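Local coordinates for protein putative acyl-CoA thioester hydrolase YbhC (Escherichia coli K-12, PDB 3GRH) that is a putative thioesterase of the bacterial outer membrane, a lipoprotein of the pectinesterase family that neither binds pectin nor has pectinesterase activity, at residues I69-Q74 with Q204-T209; D76-P81 with A111-E116; G119-P124 with A194-Q199. One frame throughout, in Å; residues are numbered along the deposited sequence.

Interaction 1 (I69-Q74 with Q204-T209); sequences ITLPAQ and QLQNLT
I69 lies against Q204, L205 and Q206, where an irregular stretch of chain leading to strand 77-79 passes over the outside of a parallel beta-helix. The first residue of strand 204-206, Q204, turns its extended side chain outward along I69, the two running past each other in opposite directions. I69 CG1 rests 3.8 Å from Q204 CD, so aliphatic carbon covers the amide while its oxygen stays engaged: Q204 OE1 accepts from T131 OG1 and, at 2.7 Å, from a water that in turn accepts from T70 N. A glutamine suits this spot because its methylenes pack on I69 and its amide reaches the polar groups beyond. L205 sends its side chain the other way, into the coil against L132 and V240, and offers I69 only its backbone; I69 CD1 reaches to 3.6 Å from L205 O. Q206 faces outward again, with CG anti to the backbone N (chi1 -176°) and the chain stretched toward the loop. Its NE2 sits 3.8 Å from I69 CB and gives a 2.7 Å hydrogen bond to a water that donates to I69 O; a second water donates to both Q206 OE1 and I69 O. With no direct hydrogen bond between the segments, these waters and the isoleucine carbons make the joint. Cutting I69 back to an alanine would probably open a gap over the L205 carbonyl and uncover the Q204 amide, since CG1, CG2 and CD1 make those contacts. L71 adds its branch end beside Q206 OE1. At N207 the backbone enters the left-handed helical region (phi 61°) and turns the corner to strand 208-212, with N207 ND2 hydrogen-bonded to both G134 O and G136 O.

Interaction 2 (D76-P81 with A111-E116); sequences DFVVGP and AVMPGE
V78 pairs with A111 and V79 with V112 in parallel register, their CA atoms 4.8 and 4.7 Å apart. Three hydrogen bonds close the ladder. A111 N gives to F77 O, V79 N gives to A111 O at 2.9 Å, and M113 N gives to V79 O at 2.9 Å in a nearly straight bond (175° at the hydrogen). V79 bonds through both its N-H and its carbonyl, to A111 and M113 of the adjoining segment. The pairing belongs to a beta-alpha-beta unit in which strand 77-79 forms one edge of the parallel sheet and helix 92-100 links it to strand 108-112. On the face of V79 and V112 the side chains look toward the interior. V79 CB lies 4.2 Å from V112 CG1, and I92 and A95 of the helix cover V79, a setting that favours compact, branched apolar residues. The other face carries V78 and A111, with the small A111 fitting beside Y133. M113 follows on this side: held beside the backbone N and anti to the carbonyl carbon (chi1 -69°), its CG meets V78 CG1 at 4.1 Å, and its SD faces P81 CD at 4.2 Å, the side chains of P81 and M113 crossing at about a right angle. G80 is fully extended next to M113, and a beta carbon there would run into M113 SD and P81 CD.

Interaction 3 (G119-P124 with A194-Q199); sequences GTVYVP and AVFWSQ
The W197 indole presents an edge to one face of the Y122 ring in a T-shaped stack, the planes at 72° and the centroids of the tyrosine ring and the indole's six-membered ring 5.2 Å apart. W197 CE3 does the touching, 3.9 Å above the middle of the Y122 ring. At the edge of the tyrosine ring, near its plane, lies A194 O. Y122 OH gives a 2.6 Å hydrogen bond to a water, which donates to A194 O at 2.6 Å, so the buried phenol and a loop carbonyl just ahead of the strand satisfy each other through one molecule. W197 holds CG anti to its own N (chi1 175°), which carries the indole out from the strand until NE1 meets D231 OD2. On the reverse side of the strands F196 takes V121 CG1 over one face, a CH-pi contact 4.0 Å from the ring centroid, while V123 CG2 comes in obliquely, 3.9 Å from F196 CE2. The strands beneath are adjacent rungs of a parallel beta-helix, 121-123 beside 196-198, with axes 4.7 Å apart and directions only 5° from parallel. Side chains alternate along this pair: V121, V123, F196 and S198 point inward, Y122 and W197 outward, where helices 154-161 and 174-181 cover them. Branched valines suit the place because each has a methyl to lay against the phenylalanine, V121 over a face and V123 obliquely. The small S198 packs on V123 CB. Backbone bonds alternate across the pair: V121 N to V195 O, W197 N to V121 O, V123 N to W197 O at 2.8 Å, and Q199 N to V123 O. Beyond them, the Q199 amide is held by Y175, D231 and the G255 carbonyl.

In the fold
Interaction 3 lies deepest, almost wholly buried, whereas interactions 1 and 2 are partly buried and farther from the centre of the chain. Interactions 2 and 3 share the chemistry of parallel backbone ladders; the former secures the edge strand at the N-terminal end of the beta-helix, the latter a buried pair of rungs further in. The second segment of interaction 2 runs on into strand 115-123, whose far end forms interaction 3, but its ladder is made by strand 108-112. Interaction 1 instead sets an irregular segment outside, with waters replacing direct hydrogen bonds. Strand 204-206 follows 196-198, and L205 CD2 packs 3.7 Å from F196 CZ. Residues 69-74 run on, after one residue, into 76-81.

Interaction 1 (I69-Q74 with Q204-T209)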
ATOM      1  N   ILE A  69      -1.381   1.353 -17.854  1.00 12.22           N
ATOM      2  CA  ILE A  69      -1.638  -0.003 -18.215  1.00 11.63           C
ATOM      3  C   ILE A  69      -2.408  -0.081 -19.496  1.00 13.38           C
ATOM      4  O   ILE A  69      -3.356   0.671 -19.660  1.00 12.51           O
ATOM      5  CB  ILE A  69      -2.396  -0.693 -17.009  1.00 10.98           C
ATOM      6  CG1 ILE A  69      -1.512  -0.720 -15.775  1.00  9.82           C
ATOM      7  CG2 ILE A  69      -2.831  -2.119 -17.407  1.00 13.91           C
ATOM      8  CD1 ILE A  69      -2.279  -1.101 -14.412  1.00 10.62           C
ATOM      9  N   THR A  70      -1.998  -0.949 -20.419  1.00 15.03           N
ATOM     10  CA  THR A  70      -2.611  -1.067 -21.736  1.00 15.58           C
ATOM     11  C   THR A  70      -3.037  -2.476 -21.936  1.00 16.97           C
ATOM     12  O   THR A  70      -2.221  -3.356 -21.761  1.00 19.42           O
ATOM     13  CB  THR A  70      -1.589  -0.840 -22.864  1.00 17.70           C
ATOM     14  OG1 THR A  70      -0.926   0.405 -22.671  1.00 26.43           O
ATOM     15  CG2 THR A  70      -2.281  -0.869 -24.239  1.00 19.21           C
ATOM     16  N   LEU A  71      -4.293  -2.711 -22.229  1.00 16.92           N
ATOM     17  CA  LEU A  71      -4.704  -4.102 -22.362  1.00 18.45           C
ATOM     18  C   LEU A  71      -4.608  -4.567 -23.796  1.00 19.42           C
ATOM     19  O   LEU A  71      -4.851  -3.802 -24.715  1.00 18.74           O
ATOM     20  CB  LEU A  71      -6.123  -4.226 -21.877  1.00 19.71           C
ATOM     21  CG  LEU A  71      -6.305  -3.886 -20.388  1.00 23.24           C
ATOM     22  CD1 LEU A  71      -7.775  -4.265 -20.098  1.00 26.42           C
ATOM     23  CD2 LEU A  71      -5.285  -4.531 -19.375  1.00 21.99           C
ATOM     24  N   PRO A  72      -4.274  -5.844 -23.979  1.00 18.57           N
ATOM     25  CA  PRO A  72      -4.012  -6.429 -25.276  1.00 19.36           C
ATOM     26  C   PRO A  72      -5.316  -6.760 -25.916  1.00 19.96           C
ATOM     27  O   PRO A  72      -6.334  -6.872 -25.233  1.00 20.34           O
ATOM     28  CB  PRO A  72      -3.273  -7.720 -24.876  1.00 20.60           C
ATOM     29  CG  PRO A  72      -3.977  -8.140 -23.644  1.00 19.29           C
ATOM     30  CD  PRO A  72      -4.154  -6.839 -22.897  1.00 18.78           C
ATOM     31  N   ALA A  73      -5.306  -7.003 -27.220  1.00 21.10           N
ATOM     32  CA  ALA A  73      -6.531  -7.384 -27.877  1.00 23.13           C
ATOM     33  C   ALA A  73      -6.953  -8.774 -27.457  1.00 23.62           C
ATOM     34  O   ALA A  73      -8.154  -9.070 -27.359  1.00 24.67           O
ATOM     35  CB  ALA A  73      -6.356  -7.263 -29.376  1.00 23.68           C
ATOM     36  N   GLN A  74      -5.960  -9.606 -27.120  1.00 23.78           N
ATOM     37  CA  GLN A  74      -6.183 -10.950 -26.621  1.00 23.05           C
ATOM     38  C   GLN A  74      -5.336 -11.246 -25.392  1.00 20.98           C
ATOM     39  O   GLN A  74      -4.129 -11.074 -25.413  1.00 21.54           O
ATOM     40  CB  GLN A  74      -5.864 -12.010 -27.694  1.00 23.77           C
ATOM     41  CG  GLN A  74      -7.017 -12.210 -28.669  1.00 26.83           C
ATOM     42  CD  GLN A  74      -8.147 -13.014 -28.038  1.00 31.26           C
ATOM     43  OE1 GLN A  74      -7.935 -14.113 -27.497  1.00 38.17           O
ATOM     44  NE2 GLN A  74      -9.350 -12.457 -28.069  1.00 36.46           N
ATOM     45  N   GLN A 204       1.260  -5.356 -12.770  1.00  6.78           N
ATOM     46  CA  GLN A 204       0.205  -4.417 -13.028  1.00  5.95           C
ATOM     47  C   GLN A 204      -1.092  -5.049 -12.619  1.00  7.61           C
ATOM     48  O   GLN A 204      -1.344  -6.178 -12.977  1.00  7.14           O
ATOM     49  CB  GLN A 204       0.176  -4.133 -14.505  1.00  6.81           C
ATOM     50  CG  GLN A 204       1.363  -3.335 -14.949  1.00  8.52           C
ATOM     51  CD  GLN A 204       1.369  -3.040 -16.440  1.00  7.97           C
ATOM     52  OE1 GLN A 204       0.641  -3.609 -17.269  1.00  8.53           O
ATOM     53  NE2 GLN A 204       2.264  -2.132 -16.820  1.00 14.41           N
ATOM     54  N   LEU A 205      -1.895  -4.355 -11.829  1.00  5.58           N
ATOM     55  CA  LEU A 205      -3.247  -4.814 -11.385  1.00  6.39           C
ATOM     56  C   LEU A 205      -4.268  -3.769 -11.786  1.00  7.42           C
ATOM     57  O   LEU A 205      -4.022  -2.608 -11.649  1.00  7.01           O
ATOM     58  CB  LEU A 205      -3.316  -4.973  -9.887  1.00  5.79           C
ATOM     59  CG  LEU A 205      -2.375  -5.949  -9.263  1.00  9.35           C
ATOM     60  CD1 LEU A 205      -2.559  -6.000  -7.754  1.00 11.76           C
ATOM     61  CD2 LEU A 205      -2.521  -7.391  -9.809  1.00 10.53           C
ATOM     62  N   GLN A 206      -5.357  -4.208 -12.374  1.00  6.03           N
ATOM     63  CA  GLN A 206      -6.395  -3.287 -12.805  1.00  6.40           C
ATOM     64  C   GLN A 206      -7.787  -3.908 -12.669  1.00  7.27           C
ATOM     65  O   GLN A 206      -7.983  -5.045 -13.090  1.00  6.39           O
ATOM     66  CB  GLN A 206      -6.133  -2.852 -14.219  1.00  7.46           C
ATOM     67  CG  GLN A 206      -7.132  -1.804 -14.727  1.00  8.79           C
ATOM     68  CD  GLN A 206      -6.698  -1.147 -15.991  1.00 10.72           C
ATOM     69  OE1 GLN A 206      -7.069  -1.625 -17.124  1.00 17.66           O
ATOM     70  NE2 GLN A 206      -5.939  -0.074 -15.877  1.00 10.43           N
ATOM     71  N   ASN A 207      -8.774  -3.131 -12.217  1.00  7.51           N
ATOM     72  CA  ASN A 207     -10.169  -3.478 -12.338  1.00  6.86           C
ATOM     73  C   ASN A 207     -10.548  -4.752 -11.622  1.00  6.60           C
ATOM     74  O   ASN A 207     -11.242  -5.625 -12.117  1.00  8.36           O
ATOM     75  CB  ASN A 207     -10.669  -3.498 -13.786  1.00  7.64           C
ATOM     76  CG  ASN A 207     -12.176  -3.473 -13.864  1.00  6.63           C
ATOM     77  OD1 ASN A 207     -12.845  -2.724 -13.083  1.00  8.13           O
ATOM     78  ND2 ASN A 207     -12.724  -4.137 -14.869  1.00  9.86           N
ATOM     79  N   LEU A 208     -10.134  -4.860 -10.360  1.00  6.78           N
ATOM     80  CA  LEU A 208     -10.456  -5.997  -9.523  1.00  7.72           C
ATOM     81  C   LEU A 208     -10.428  -5.606  -8.060  1.00  5.86           C
ATOM     82  O   LEU A 208     -10.074  -4.494  -7.736  1.00  6.30           O
ATOM     83  CB  LEU A 208      -9.564  -7.189  -9.739  1.00 10.04           C
ATOM     84  CG  LEU A 208      -8.100  -6.974  -9.849  1.00  9.60           C
ATOM     85  CD1 LEU A 208      -7.491  -6.796  -8.478  1.00 10.83           C
ATOM     86  CD2 LEU A 208      -7.462  -8.079 -10.574  1.00 11.72           C
ATOM     87  N   THR A 209     -10.871  -6.527  -7.215  1.00  6.82           N
ATOM     88  CA  THR A 209     -10.988  -6.316  -5.769  1.00  7.43           C
ATOM     89  C   THR A 209     -10.171  -7.364  -5.103  1.00  6.54           C
ATOM     90  O   THR A 209     -10.272  -8.523  -5.421  1.00  9.43           O
ATOM     91  CB  THR A 209     -12.446  -6.404  -5.264  1.00  8.51           C
ATOM     92  OG1 THR A 209     -13.146  -5.324  -5.918  1.00 11.16           O
ATOM     93  CG2 THR A 209     -12.536  -6.206  -3.751  1.00 12.33           C
TER
HETATM   94  O   HOH W   1      -5.149   1.803 -17.628  1.00 21.92           O
HETATM   95  O   HOH W   2      -6.400  -0.303 -19.655  1.00 30.67           O
HETATM   96  O   HOH W   3       0.310  -2.727 -19.789  1.00 19.13           O

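Interaction 2 (D76-P81 with A111-E116)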
ATOM      1  N   ASP A  76      -3.246 -13.542 -22.624  1.00 17.68           N
ATOM      2  CA  ASP A  76      -2.485 -14.775 -22.651  1.00 18.49           C
ATOM      3  C   ASP A  76      -3.210 -15.890 -21.932  1.00 18.14           C
ATOM      4  O   ASP A  76      -3.113 -17.056 -22.364  1.00 21.00           O
ATOM      5  CB  ASP A  76      -1.101 -14.574 -22.042  1.00 18.46           C
ATOM      6  CG  ASP A  76      -0.255 -13.612 -22.853  1.00 21.85           C
ATOM      7  OD1 ASP A  76       0.201 -14.021 -23.937  1.00 27.57           O
ATOM      8  OD2 ASP A  76      -0.032 -12.456 -22.450  1.00 18.66           O
ATOM      9  N   PHE A  77      -3.874 -15.532 -20.845  1.00 18.73           N
ATOM     10  CA  PHE A  77      -4.613 -16.463 -20.011  1.00 17.94           C
ATOM     11  C   PHE A  77      -5.910 -15.828 -19.561  1.00 17.44           C
ATOM     12  O   PHE A  77      -6.033 -14.612 -19.459  1.00 16.94           O
ATOM     13  CB  PHE A  77      -3.803 -16.811 -18.774  1.00 17.88           C
ATOM     14  CG  PHE A  77      -2.466 -17.377 -19.090  1.00 17.33           C
ATOM     15  CD1 PHE A  77      -2.361 -18.705 -19.437  1.00 20.45           C
ATOM     16  CD2 PHE A  77      -1.343 -16.582 -19.140  1.00 20.79           C
ATOM     17  CE1 PHE A  77      -1.124 -19.268 -19.799  1.00 21.91           C
ATOM     18  CE2 PHE A  77      -0.121 -17.127 -19.469  1.00 21.11           C
ATOM     19  CZ  PHE A  77      -0.007 -18.459 -19.797  1.00 20.07           C
ATOM     20  N   VAL A  78      -6.919 -16.704 -19.397  1.00 16.49           N
ATOM     21  CA  VAL A  78      -8.218 -16.290 -18.910  1.00 15.73           C
ATOM     22  C   VAL A  78      -8.676 -17.137 -17.738  1.00 14.96           C
ATOM     23  O   VAL A  78      -8.809 -18.348 -17.899  1.00 16.82           O
ATOM     24  CB  VAL A  78      -9.302 -16.365 -19.960  1.00 17.23           C
ATOM     25  CG1 VAL A  78     -10.572 -15.800 -19.367  1.00 17.99           C
ATOM     26  CG2 VAL A  78      -8.899 -15.555 -21.210  1.00 15.74           C
ATOM     27  N   VAL A  79      -9.005 -16.503 -16.611  1.00 13.92           N
ATOM     28  CA  VAL A  79      -9.452 -17.202 -15.425  1.00 15.56           C
ATOM     29  C   VAL A  79     -10.933 -16.987 -15.333  1.00 15.15           C
ATOM     30  O   VAL A  79     -11.435 -15.854 -15.509  1.00 15.39           O
ATOM     31  CB  VAL A  79      -8.745 -16.665 -14.170  1.00 14.83           C
ATOM     32  CG1 VAL A  79      -9.238 -17.402 -12.976  1.00 15.56           C
ATOM     33  CG2 VAL A  79      -7.222 -16.763 -14.246  1.00 17.90           C
ATOM     34  N   GLY A  80     -11.679 -18.061 -15.074  1.00 15.67           N
ATOM     35  CA  GLY A  80     -13.103 -17.966 -15.074  1.00 18.02           C
ATOM     36  C   GLY A  80     -13.703 -19.233 -14.561  1.00 19.84           C
ATOM     37  O   GLY A  80     -12.993 -20.165 -14.193  1.00 20.08           O
ATOM     38  N   PRO A  81     -15.034 -19.321 -14.634  1.00 20.63           N
ATOM     39  CA  PRO A  81     -15.733 -20.523 -14.208  1.00 22.66           C
ATOM     40  C   PRO A  81     -15.446 -21.651 -15.163  1.00 23.72           C
ATOM     41  O   PRO A  81     -15.339 -21.442 -16.376  1.00 24.13           O
ATOM     42  CB  PRO A  81     -17.201 -20.132 -14.282  1.00 21.67           C
ATOM     43  CG  PRO A  81     -17.272 -18.815 -14.952  1.00 22.20           C
ATOM     44  CD  PRO A  81     -15.930 -18.289 -15.190  1.00 21.58           C
ATOM     45  N   ALA A 111      -6.430 -12.235 -17.862  1.00  9.99           N
ATOM     46  CA  ALA A 111      -7.788 -11.658 -17.676  1.00 10.90           C
ATOM     47  C   ALA A 111      -8.529 -12.488 -16.678  1.00 11.94           C
ATOM     48  O   ALA A 111      -8.410 -13.711 -16.725  1.00 14.85           O
ATOM     49  CB  ALA A 111      -8.553 -11.610 -19.019  1.00 10.65           C
ATOM     50  N   VAL A 112      -9.289 -11.853 -15.797  1.00 11.40           N
ATOM     51  CA  VAL A 112     -10.083 -12.570 -14.803  1.00 12.06           C
ATOM     52  C   VAL A 112     -11.570 -12.173 -14.992  1.00 12.01           C
ATOM     53  O   VAL A 112     -11.936 -11.012 -14.957  1.00 11.87           O
ATOM     54  CB  VAL A 112      -9.634 -12.266 -13.363  1.00 12.92           C
ATOM     55  CG1 VAL A 112     -10.453 -13.190 -12.457  1.00 12.91           C
ATOM     56  CG2 VAL A 112      -8.141 -12.511 -13.136  1.00 15.48           C
ATOM     57  N   MET A 113     -12.408 -13.181 -15.260  1.00 12.62           N
ATOM     58  CA  MET A 113     -13.819 -12.995 -15.492  1.00 13.42           C
ATOM     59  C   MET A 113     -14.522 -12.703 -14.182  1.00 12.19           C
ATOM     60  O   MET A 113     -14.083 -13.100 -13.120  1.00 13.87           O
ATOM     61  CB  MET A 113     -14.434 -14.249 -16.112  1.00 14.17           C
ATOM     62  CG  MET A 113     -13.964 -14.459 -17.502  1.00 16.36           C
ATOM     63  SD  MET A 113     -14.777 -15.785 -18.315  1.00 22.94           S
ATOM     64  CE  MET A 113     -16.492 -15.229 -18.380  1.00 26.29           C
ATOM     65  N   PRO A 114     -15.641 -11.990 -14.252  1.00 12.66           N
ATOM     66  CA  PRO A 114     -16.414 -11.731 -13.048  1.00 13.32           C
ATOM     67  C   PRO A 114     -16.672 -13.006 -12.230  1.00 12.44           C
ATOM     68  O   PRO A 114     -16.991 -14.062 -12.788  1.00 15.10           O
ATOM     69  CB  PRO A 114     -17.708 -11.137 -13.611  1.00 13.35           C
ATOM     70  CG  PRO A 114     -17.256 -10.453 -14.842  1.00 13.90           C
ATOM     71  CD  PRO A 114     -16.207 -11.327 -15.443  1.00 13.72           C
ATOM     72  N   GLY A 115     -16.477 -12.899 -10.937  1.00 13.26           N
ATOM     73  CA  GLY A 115     -16.670 -13.998 -10.001  1.00 13.95           C
ATOM     74  C   GLY A 115     -15.957 -13.752  -8.707  1.00 15.24           C
ATOM     75  O   GLY A 115     -15.361 -12.706  -8.521  1.00 14.88           O
ATOM     76  N   GLU A 116     -16.067 -14.754  -7.825  1.00 16.35           N
ATOM     77  CA  GLU A 116     -15.439 -14.749  -6.540  1.00 15.62           C
ATOM     78  C   GLU A 116     -14.414 -15.847  -6.612  1.00 15.31           C
ATOM     79  O   GLU A 116     -14.700 -16.998  -6.995  1.00 16.96           O
ATOM     80  CB  GLU A 116     -16.485 -15.057  -5.444  1.00 19.31           C
ATOM     81  CG  GLU A 116     -17.443 -13.936  -5.110  1.00 25.22           C
ATOM     82  CD  GLU A 116     -18.456 -13.638  -6.211  1.00 36.38           C
ATOM     83  OE1 GLU A 116     -18.988 -14.615  -6.832  1.00 41.74           O
ATOM     84  OE2 GLU A 116     -18.721 -12.418  -6.439  1.00 42.56           O
TER

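Interaction 3 (G119-P124 with A194-Q199)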
ATOM      1  N   GLY A 119      -8.847 -17.793  -2.247  1.00  9.84           N
ATOM      2  CA  GLY A 119      -7.535 -18.363  -2.088  1.00  9.53           C
ATOM      3  C   GLY A 119      -6.465 -17.322  -2.317  1.00  9.33           C
ATOM      4  O   GLY A 119      -6.691 -16.273  -2.933  1.00 10.79           O
ATOM      5  N   THR A 120      -5.269 -17.642  -1.851  1.00  8.80           N
ATOM      6  CA  THR A 120      -4.141 -16.793  -2.047  1.00  7.98           C
ATOM      7  C   THR A 120      -3.737 -16.699  -3.505  1.00  8.24           C
ATOM      8  O   THR A 120      -3.956 -17.633  -4.292  1.00  8.96           O
ATOM      9  CB  THR A 120      -2.953 -17.302  -1.221  1.00  8.73           C
ATOM     10  OG1 THR A 120      -2.725 -18.673  -1.530  1.00  9.43           O
ATOM     11  CG2 THR A 120      -3.134 -17.090   0.287  1.00 13.19           C
ATOM     12  N   VAL A 121      -3.013 -15.612  -3.846  1.00  7.16           N
ATOM     13  CA  VAL A 121      -2.387 -15.489  -5.185  1.00  8.01           C
ATOM     14  C   VAL A 121      -0.997 -14.986  -4.833  1.00  9.46           C
ATOM     15  O   VAL A 121      -0.825 -13.885  -4.302  1.00  9.38           O
ATOM     16  CB  VAL A 121      -3.083 -14.471  -6.038  1.00  9.32           C
ATOM     17  CG1 VAL A 121      -2.337 -14.275  -7.351  1.00  9.24           C
ATOM     18  CG2 VAL A 121      -4.529 -14.858  -6.315  1.00  9.53           C
ATOM     19  N   TYR A 122      -0.005 -15.785  -5.146  1.00  7.98           N
ATOM     20  CA  TYR A 122       1.407 -15.426  -4.937  1.00  7.89           C
ATOM     21  C   TYR A 122       2.038 -15.278  -6.313  1.00  8.75           C
ATOM     22  O   TYR A 122       1.981 -16.190  -7.162  1.00  9.83           O
ATOM     23  CB  TYR A 122       2.103 -16.524  -4.212  1.00  7.61           C
ATOM     24  CG  TYR A 122       1.829 -16.681  -2.730  1.00  8.85           C
ATOM     25  CD1 TYR A 122       0.924 -15.853  -2.046  1.00  7.82           C
ATOM     26  CD2 TYR A 122       2.393 -17.721  -2.058  1.00 10.70           C
ATOM     27  CE1 TYR A 122       0.643 -16.041  -0.723  1.00  9.73           C
ATOM     28  CE2 TYR A 122       2.093 -17.910  -0.752  1.00 12.29           C
ATOM     29  CZ  TYR A 122       1.277 -17.056  -0.100  1.00 10.50           C
ATOM     30  OH  TYR A 122       1.013 -17.255   1.278  1.00 15.18           O
ATOM     31  N   VAL A 123       2.595 -14.091  -6.563  1.00  8.86           N
ATOM     32  CA  VAL A 123       3.193 -13.795  -7.891  1.00  8.41           C
ATOM     33  C   VAL A 123       4.678 -13.661  -7.648  1.00  9.84           C
ATOM     34  O   VAL A 123       5.119 -12.724  -7.018  1.00  9.36           O
ATOM     35  CB  VAL A 123       2.664 -12.508  -8.528  1.00  9.49           C
ATOM     36  CG1 VAL A 123       3.128 -12.389  -9.991  1.00 10.86           C
ATOM     37  CG2 VAL A 123       1.118 -12.519  -8.553  1.00 10.90           C
ATOM     38  N   PRO A 124       5.468 -14.591  -8.130  1.00  8.21           N
ATOM     39  CA  PRO A 124       6.902 -14.568  -7.822  1.00  9.54           C
ATOM     40  C   PRO A 124       7.692 -13.610  -8.645  1.00  9.32           C
ATOM     41  O   PRO A 124       7.228 -13.050  -9.641  1.00  9.58           O
ATOM     42  CB  PRO A 124       7.308 -16.031  -8.102  1.00 11.59           C
ATOM     43  CG  PRO A 124       6.405 -16.425  -9.130  1.00 12.41           C
ATOM     44  CD  PRO A 124       5.107 -15.859  -8.797  1.00 10.86           C
ATOM     45  N   ALA A 194      -0.858 -12.099   3.977  1.00  9.63           N
ATOM     46  CA  ALA A 194      -1.400 -11.532   2.742  1.00 10.18           C
ATOM     47  C   ALA A 194      -2.195 -12.477   1.907  1.00  9.96           C
ATOM     48  O   ALA A 194      -1.704 -13.590   1.647  1.00 11.21           O
ATOM     49  CB  ALA A 194      -0.249 -10.843   1.866  1.00 12.54           C
ATOM     50  N   VAL A 195      -3.310 -12.014   1.358  1.00  7.83           N
ATOM     51  CA  VAL A 195      -4.096 -12.812   0.390  1.00  8.58           C
ATOM     52  C   VAL A 195      -3.377 -12.808  -0.949  1.00  8.04           C
ATOM     53  O   VAL A 195      -3.260 -13.817  -1.607  1.00  7.93           O
ATOM     54  CB  VAL A 195      -5.545 -12.256   0.255  1.00  8.26           C
ATOM     55  CG1 VAL A 195      -6.295 -13.020  -0.849  1.00 10.14           C
ATOM     56  CG2 VAL A 195      -6.261 -12.315   1.624  1.00  9.43           C
ATOM     57  N   PHE A 196      -2.973 -11.624  -1.398  1.00  8.28           N
ATOM     58  CA  PHE A 196      -2.301 -11.418  -2.670  1.00  6.74           C
ATOM     59  C   PHE A 196      -0.930 -10.903  -2.310  1.00  6.53           C
ATOM     60  O   PHE A 196      -0.803  -9.852  -1.705  1.00  7.82           O
ATOM     61  CB  PHE A 196      -3.077 -10.387  -3.519  1.00  7.48           C
ATOM     62  CG  PHE A 196      -2.720 -10.351  -4.916  1.00  8.36           C
ATOM     63  CD1 PHE A 196      -3.600 -10.815  -5.907  1.00 12.28           C
ATOM     64  CD2 PHE A 196      -1.516  -9.927  -5.310  1.00  9.73           C
ATOM     65  CE1 PHE A 196      -3.254 -10.777  -7.207  1.00 13.55           C
ATOM     66  CE2 PHE A 196      -1.133  -9.948  -6.694  1.00 10.11           C
ATOM     67  CZ  PHE A 196      -2.045 -10.380  -7.603  1.00  8.84           C
ATOM     68  N   TRP A 197       0.100 -11.656  -2.682  1.00  5.52           N
ATOM     69  CA  TRP A 197       1.495 -11.275  -2.395  1.00  5.26           C
ATOM     70  C   TRP A 197       2.290 -11.404  -3.645  1.00  5.88           C
ATOM     71  O   TRP A 197       2.359 -12.435  -4.257  1.00  8.19           O
ATOM     72  CB  TRP A 197       2.053 -12.207  -1.364  1.00  6.64           C
ATOM     73  CG  TRP A 197       3.485 -12.082  -1.012  1.00  7.39           C
ATOM     74  CD1 TRP A 197       4.320 -11.045  -1.291  1.00  7.59           C
ATOM     75  CD2 TRP A 197       4.272 -13.018  -0.242  1.00  8.26           C
ATOM     76  NE1 TRP A 197       5.568 -11.309  -0.798  1.00  8.13           N
ATOM     77  CE2 TRP A 197       5.571 -12.530  -0.204  1.00 11.04           C
ATOM     78  CE3 TRP A 197       4.021 -14.292   0.272  1.00 12.54           C
ATOM     79  CZ2 TRP A 197       6.600 -13.203   0.428  1.00 12.06           C
ATOM     80  CZ3 TRP A 197       5.013 -14.915   0.950  1.00  9.08           C
ATOM     81  CH2 TRP A 197       6.280 -14.406   1.005  1.00 10.57           C
ATOM     82  N   SER A 198       2.820 -10.273  -4.057  1.00  5.77           N
ATOM     83  CA  SER A 198       3.682 -10.214  -5.249  1.00  5.93           C
ATOM     84  C   SER A 198       5.080  -9.787  -4.949  1.00  8.00           C
ATOM     85  O   SER A 198       5.265  -8.863  -4.197  1.00  6.78           O
ATOM     86  CB  SER A 198       3.101  -9.253  -6.222  1.00  8.67           C
ATOM     87  OG  SER A 198       3.902  -9.113  -7.398  1.00  8.27           O
ATOM     88  N   GLN A 199       6.044 -10.507  -5.556  1.00  7.10           N
ATOM     89  CA  GLN A 199       7.404 -10.022  -5.648  1.00  7.69           C
ATOM     90  C   GLN A 199       7.774  -9.690  -7.077  1.00  7.84           C
ATOM     91  O   GLN A 199       8.954  -9.479  -7.410  1.00 10.52           O
ATOM     92  CB  GLN A 199       8.369 -11.053  -5.128  1.00  8.30           C
ATOM     93  CG  GLN A 199       8.068 -11.433  -3.706  1.00 11.50           C
ATOM     94  CD  GLN A 199       9.294 -11.831  -3.029  1.00 15.73           C
ATOM     95  OE1 GLN A 199      10.105 -12.598  -3.582  1.00 16.47           O
ATOM     96  NE2 GLN A 199       9.544 -11.214  -1.877  1.00 15.34           N
TER
HETATM   97  O   HOH W   4       0.144 -15.153   2.525  1.00 18.81           O